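Local coordinates for esterase (Rhizomucor miehei, PDB 4WY5), which probably works as a carboxylesterase of the alpha/beta hydrolase fold, hydrolysing carboxylic esters, at residues R316-Y319 / A320-N323; R305-I308 / N309-A313. All coordinates share one frame; numbering follows the deposited sequence.

Interaction 1 (R316-Y319 / A320-N323)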
ATOM      1  N   ARG A 316      14.135  -0.190   2.127  1.00 26.03           N
ATOM      2  CA  ARG A 316      14.984   0.096   3.281  1.00 27.19           C
ATOM      3  C   ARG A 316      14.797  -0.946   4.394  1.00 26.68           C
ATOM      4  O   ARG A 316      15.734  -1.248   5.131  1.00 28.43           O
ATOM      5  CB  ARG A 316      14.720   1.528   3.767  1.00 29.94           C
ATOM      6  CG  ARG A 316      15.210   2.581   2.724  1.00 26.23           C
ATOM      7  CD  ARG A 316      14.972   4.054   3.123  1.00 27.88           C
ATOM      8  NE  ARG A 316      15.596   4.395   4.402  1.00 39.85           N
ATOM      9  CZ  ARG A 316      16.887   4.692   4.567  1.00 40.21           C
ATOM     10  NH1 ARG A 316      17.721   4.679   3.535  1.00 33.81           N
ATOM     11  NH2 ARG A 316      17.352   4.980   5.774  1.00 39.61           N
ATOM     12  N   ASP A 317      13.618  -1.551   4.458  1.00 26.76           N
ATOM     13  CA  ASP A 317      13.360  -2.666   5.383  1.00 28.92           C
ATOM     14  C   ASP A 317      14.176  -3.914   5.009  1.00 30.48           C
ATOM     15  O   ASP A 317      14.745  -4.583   5.877  1.00 33.11           O
ATOM     16  CB  ASP A 317      11.857  -2.990   5.407  1.00 33.78           C
ATOM     17  CG  ASP A 317      11.496  -4.085   6.414  1.00 39.37           C
ATOM     18  OD1 ASP A 317      11.132  -3.769   7.571  1.00 37.14           O
ATOM     19  OD2 ASP A 317      11.558  -5.276   6.032  1.00 36.11           O
ATOM     20  N   ILE A 318      14.200  -4.235   3.716  1.00 28.93           N
ATOM     21  CA  ILE A 318      14.945  -5.387   3.193  1.00 30.61           C
ATOM     22  C   ILE A 318      16.470  -5.214   3.316  1.00 32.44           C
ATOM     23  O   ILE A 318      17.189  -6.123   3.751  1.00 30.58           O
ATOM     24  CB  ILE A 318      14.594  -5.639   1.710  1.00 24.76           C
ATOM     25  CG1 ILE A 318      13.149  -6.118   1.583  1.00 23.85           C
ATOM     26  CG2 ILE A 318      15.514  -6.696   1.113  1.00 22.95           C
ATOM     27  CD1 ILE A 318      12.884  -7.479   2.231  1.00 20.10           C
ATOM     28  N   TYR A 319      16.952  -4.046   2.904  1.00 29.45           N
ATOM     29  CA  TYR A 319      18.379  -3.745   2.904  1.00 32.53           C
ATOM     30  C   TYR A 319      18.985  -3.780   4.326  1.00 37.27           C
ATOM     31  O   TYR A 319      20.141  -4.160   4.514  1.00 34.41           O
ATOM     32  CB  TYR A 319      18.630  -2.367   2.270  1.00 26.14           C
ATOM     33  CG  TYR A 319      18.473  -2.258   0.754  1.00 25.88           C
ATOM     34  CD1 TYR A 319      18.800  -3.317  -0.098  1.00 23.54           C
ATOM     35  CD2 TYR A 319      18.046  -1.058   0.175  1.00 20.91           C
ATOM     36  CE1 TYR A 319      18.674  -3.189  -1.505  1.00 18.38           C
ATOM     37  CE2 TYR A 319      17.924  -0.917  -1.202  1.00 17.37           C
ATOM     38  CZ  TYR A 319      18.235  -1.980  -2.037  1.00 20.80           C
ATOM     39  OH  TYR A 319      18.111  -1.813  -3.397  1.00 15.12           O
ATOM     40  N   ALA A 320      18.201  -3.383   5.326  1.00 33.96           N
ATOM     41  CA  ALA A 320      18.710  -3.288   6.695  1.00 35.29           C
ATOM     42  C   ALA A 320      19.114  -4.666   7.263  1.00 43.58           C
ATOM     43  O   ALA A 320      19.917  -4.731   8.201  1.00 38.61           O
ATOM     44  CB  ALA A 320      17.689  -2.616   7.597  1.00 25.55           C
ATOM     45  N   LYS A 321      18.567  -5.752   6.700  1.00 43.61           N
ATOM     46  CA  LYS A 321      18.930  -7.119   7.120  1.00 42.49           C
ATOM     47  C   LYS A 321      20.322  -7.550   6.642  1.00 44.48           C
ATOM     48  O   LYS A 321      20.790  -8.628   7.013  1.00 43.71           O
ATOM     49  CB  LYS A 321      17.943  -8.161   6.571  1.00 45.83           C
ATOM     50  CG  LYS A 321      16.457  -7.885   6.686  1.00 42.82           C
ATOM     51  CD  LYS A 321      15.721  -8.842   5.730  1.00 44.91           C
ATOM     52  CE  LYS A 321      14.291  -9.122   6.168  1.00 47.81           C
ATOM     53  NZ  LYS A 321      14.230  -9.772   7.514  1.00 59.29           N
ATOM     54  N   TYR A 322      20.980  -6.714   5.836  1.00 44.40           N
ATOM     55  CA  TYR A 322      22.228  -7.098   5.171  1.00 43.12           C
ATOM     56  C   TYR A 322      23.332  -6.094   5.429  1.00 45.21           C
ATOM     57  O   TYR A 322      24.301  -6.036   4.676  1.00 51.71           O
ATOM     58  CB  TYR A 322      22.020  -7.248   3.652  1.00 42.40           C
ATOM     59  CG  TYR A 322      21.117  -8.399   3.312  1.00 41.97           C
ATOM     60  CD1 TYR A 322      21.550  -9.711   3.455  1.00 44.52           C
ATOM     61  CD2 TYR A 322      19.808  -8.177   2.900  1.00 37.73           C
ATOM     62  CE1 TYR A 322      20.707 -10.779   3.172  1.00 42.75           C
ATOM     63  CE2 TYR A 322      18.951  -9.238   2.621  1.00 45.01           C
ATOM     64  CZ  TYR A 322      19.408 -10.536   2.758  1.00 43.48           C
ATOM     65  OH  TYR A 322      18.571 -11.591   2.480  1.00 42.27           O
ATOM     66  N   ASN A 323      23.193  -5.292   6.478  1.00 47.72           N
ATOM     67  CA  ASN A 323      24.221  -4.297   6.761  1.00 51.92           C
ATOM     68  C   ASN A 323      24.852  -4.517   8.129  1.00 59.32           C
ATOM     69  O   ASN A 323      25.636  -3.690   8.600  1.00 62.25           O
ATOM     70  CB  ASN A 323      23.650  -2.881   6.679  1.00 49.41           C
ATOM     71  CG  ASN A 323      23.348  -2.459   5.255  1.00 53.73           C
ATOM     72  OD1 ASN A 323      23.386  -3.282   4.331  1.00 48.80           O
ATOM     73  ND2 ASN A 323      23.076  -1.163   5.058  1.00 47.24           N
TER
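Tyr322 N donates to Tyr319 O across 3.0 Å, the shortest backbone bond of this turn, with 154° at the hydrogen. Lys321 N repeats the pattern one step earlier, reaching Ile318 O at 3.3 Å. Before that, Ala320 N bonds to Arg316 O, also at 3.3 Å but bent to 141°. The spacing therefore changes from four residues at Ala320 N to three at Lys321 N and Tyr322 N.

Beside its bond from Lys321 N, Ile318 O meets carbons of two side chains. Tyr322 CD2 comes within 3.4 Å of it, obliquely to the ring, while Lys321 CG lies 3.5 Å from the same oxygen. With Lys321 CG beside its own backbone N (chi1 -46°), the aliphatic chain runs back along the preceding turn, and CE comes 4.5 Å from Ile318 CD1. A bend at the last torsion leaves NZ 5.4 Å from Asp317 OD2, too far for a salt bridge, although the opposite charges may attract weakly. Asp317 OD1 makes a weak hydrogen bond to Asn309 ND2 of the second subunit. Lys321 CB sits over one face of the Tyr322 ring, offset toward its rim.

The turn follows the last residue of helix 302-319, beside strand 80-86 and the loop that leads into strand 185-189. Tyr319 drops its ring onto Pro81 and Leu83 of strand 80-86, and its OH makes a weak hydrogen bond to Val82 O. Lys184 in that loop touches Ile318 and forms a cation-pi contact with Tyr322, while Arg316 NH1 bonds to Ala110 O at the end of helix 100-110.

Interaction 2 (R305-I308 / N309-A313); sequences RFTI and NTIVA
Thr310 folds its side chain back onto Phe306, one turn earlier in the helix. Its CB lies 3.2 Å from Phe306 O. With OG1 set beside the backbone N (chi1 -61°), the hydroxyl donates to that same Phe306 O at 2.7 Å, from a position above the carbonyl plane. Thr310 N also donates to it, at 2.9 Å, so one carbonyl oxygen holds two donors from a single residue. OG1 meanwhile stands 3.4 Å above the centre of the Phe306 ring, with the ring face turned to it; the bond to the carbonyl fixes the hydroxyl's direction, and the ring lies beneath its oxygen.

On another side of the helix, Arg305 and Asn309 run alongside each other, CG to ND2 4.1 Å, their guanidinium and amide planes 60° apart. The amide is held elsewhere: ND2 bonds to Asp317 OD1 of the second subunit. Ile308 and Val312 meet more loosely, CG2 to CG2 at 4.4 Å.

Thr310 also packs on Thr310 of the second subunit, placing this turn at the dimer interface. Within the chain, Ile308 and Ile311 lean on Leu106 of helix 100-110, while Thr307, Thr310 and Ile311 touch Phe257 of strand 254-259.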
ATOM      1  N   ARG A 305       2.527   9.577  -5.274  1.00 18.84           N
ATOM      2  CA  ARG A 305       3.293   9.830  -4.046  1.00 20.84           C
ATOM      3  C   ARG A 305       3.274   8.608  -3.080  1.00 16.70           C
ATOM      4  O   ARG A 305       4.312   8.183  -2.576  1.00 16.60           O
ATOM      5  CB  ARG A 305       2.739  11.094  -3.361  1.00 21.53           C
ATOM      6  CG  ARG A 305       3.539  11.636  -2.183  1.00 23.51           C
ATOM      7  CD  ARG A 305       3.013  13.014  -1.701  1.00 29.46           C
ATOM      8  NE  ARG A 305       1.585  13.014  -1.348  1.00 32.65           N
ATOM      9  CZ  ARG A 305       0.614  13.585  -2.073  1.00 37.50           C
ATOM     10  NH1 ARG A 305       0.901  14.234  -3.202  1.00 35.35           N
ATOM     11  NH2 ARG A 305      -0.653  13.522  -1.663  1.00 28.18           N
ATOM     12  N   PHE A 306       2.100   8.029  -2.855  1.00 18.41           N
ATOM     13  CA  PHE A 306       1.969   6.830  -2.016  1.00 18.23           C
ATOM     14  C   PHE A 306       2.876   5.710  -2.540  1.00 18.76           C
ATOM     15  O   PHE A 306       3.613   5.091  -1.790  1.00 20.14           O
ATOM     16  CB  PHE A 306       0.497   6.360  -1.976  1.00 15.12           C
ATOM     17  CG  PHE A 306       0.305   4.953  -1.438  1.00 17.35           C
ATOM     18  CD1 PHE A 306       0.173   4.710  -0.064  1.00 15.90           C
ATOM     19  CD2 PHE A 306       0.256   3.869  -2.305  1.00 14.81           C
ATOM     20  CE1 PHE A 306      -0.002   3.407   0.433  1.00 13.08           C
ATOM     21  CE2 PHE A 306       0.090   2.564  -1.825  1.00 14.07           C
ATOM     22  CZ  PHE A 306      -0.039   2.331  -0.449  1.00 15.35           C
ATOM     23  N   THR A 307       2.862   5.487  -3.847  1.00 20.05           N
ATOM     24  CA  THR A 307       3.542   4.319  -4.392  1.00 19.49           C
ATOM     25  C   THR A 307       5.053   4.486  -4.297  1.00 18.79           C
ATOM     26  O   THR A 307       5.757   3.545  -3.909  1.00 20.14           O
ATOM     27  CB  THR A 307       3.117   4.049  -5.851  1.00 19.58           C
ATOM     28  OG1 THR A 307       1.685   3.925  -5.908  1.00 15.06           O
ATOM     29  CG2 THR A 307       3.761   2.774  -6.363  1.00 16.94           C
ATOM     30  N   ILE A 308       5.557   5.686  -4.590  1.00 20.19           N
ATOM     31  CA  ILE A 308       6.997   5.942  -4.413  1.00 17.84           C
ATOM     32  C   ILE A 308       7.429   5.764  -2.941  1.00 18.17           C
ATOM     33  O   ILE A 308       8.336   4.982  -2.656  1.00 19.34           O
ATOM     34  CB  ILE A 308       7.388   7.360  -4.892  1.00 18.15           C
ATOM     35  CG1 ILE A 308       7.292   7.451  -6.422  1.00 20.58           C
ATOM     36  CG2 ILE A 308       8.810   7.697  -4.454  1.00 16.42           C
ATOM     37  CD1 ILE A 308       8.236   6.487  -7.157  1.00 15.34           C
ATOM     38  N   ASN A 309       6.753   6.435  -2.007  1.00 17.60           N
ATOM     39  CA  ASN A 309       7.106   6.315  -0.588  1.00 21.78           C
ATOM     40  C   ASN A 309       7.022   4.881  -0.045  1.00 20.35           C
ATOM     41  O   ASN A 309       7.836   4.477   0.784  1.00 22.33           O
ATOM     42  CB  ASN A 309       6.204   7.210   0.279  1.00 19.68           C
ATOM     43  CG  ASN A 309       6.477   8.690   0.076  1.00 25.48           C
ATOM     44  OD1 ASN A 309       7.463   9.069  -0.556  1.00 21.75           O
ATOM     45  ND2 ASN A 309       5.621   9.541   0.660  1.00 29.24           N
ATOM     46  N   THR A 310       6.040   4.118  -0.519  1.00 19.34           N
ATOM     47  CA  THR A 310       5.796   2.766  -0.022  1.00 19.16           C
ATOM     48  C   THR A 310       6.876   1.775  -0.511  1.00 18.78           C
ATOM     49  O   THR A 310       7.320   0.909   0.245  1.00 16.74           O
ATOM     50  CB  THR A 310       4.377   2.293  -0.441  1.00 19.40           C
ATOM     51  OG1 THR A 310       3.395   3.180   0.123  1.00 15.73           O
ATOM     52  CG2 THR A 310       4.101   0.878   0.037  1.00 16.79           C
ATOM     53  N   ILE A 311       7.273   1.902  -1.779  1.00 18.01           N
ATOM     54  CA  ILE A 311       8.424   1.176  -2.301  1.00 20.68           C
ATOM     55  C   ILE A 311       9.709   1.518  -1.527  1.00 21.31           C
ATOM     56  O   ILE A 311      10.461   0.623  -1.117  1.00 20.95           O
ATOM     57  CB  ILE A 311       8.668   1.487  -3.808  1.00 21.99           C
ATOM     58  CG1 ILE A 311       7.521   0.964  -4.682  1.00 15.67           C
ATOM     59  CG2 ILE A 311       9.993   0.883  -4.289  1.00 15.55           C
ATOM     60  CD1 ILE A 311       7.686   1.337  -6.162  1.00 16.75           C
ATOM     61  N   VAL A 312       9.942   2.806  -1.290  1.00 18.26           N
ATOM     62  CA  VAL A 312      11.155   3.224  -0.586  1.00 18.70           C
ATOM     63  C   VAL A 312      11.238   2.588   0.802  1.00 25.11           C
ATOM     64  O   VAL A 312      12.304   2.119   1.208  1.00 23.26           O
ATOM     65  CB  VAL A 312      11.236   4.772  -0.473  1.00 21.82           C
ATOM     66  CG1 VAL A 312      12.282   5.217   0.553  1.00 20.02           C
ATOM     67  CG2 VAL A 312      11.541   5.379  -1.843  1.00 22.88           C
ATOM     68  N   ALA A 313      10.113   2.533   1.517  1.00 23.13           N
ATOM     69  CA  ALA A 313      10.124   1.967   2.864  1.00 22.48           C
ATOM     70  C   ALA A 313      10.348   0.446   2.857  1.00 23.81           C
ATOM     71  O   ALA A 313      10.976  -0.092   3.773  1.00 25.19           O
ATOM     72  CB  ALA A 313       8.826   2.310   3.593  1.00 23.94           C
TER

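Both interactions belong to helix 302-319, with their centres about 16 Å apart, interaction 2 preceding interaction 1 along the chain. Interaction 2 is buried: five of its eight touching residues are enclosed, its backbone bonds keep four-residue spacing, and a hydroxyl supplements them. Interaction 1 lies farther from the chain's centre, about 22 Å against 15 Å, and half of its residues are exposed; there the backbone spacing shortens, and Lys321 and two tyrosines flank Ile318, whereas Ile308, Ile311 and Val312 dominate the apolar side of interaction 2. Helix 100-110 neighbours interaction 2, and its final residue meets interaction 1. The second subunit connects them, since residues of interaction 2 in one chain face Asp317 of interaction 1 in the other.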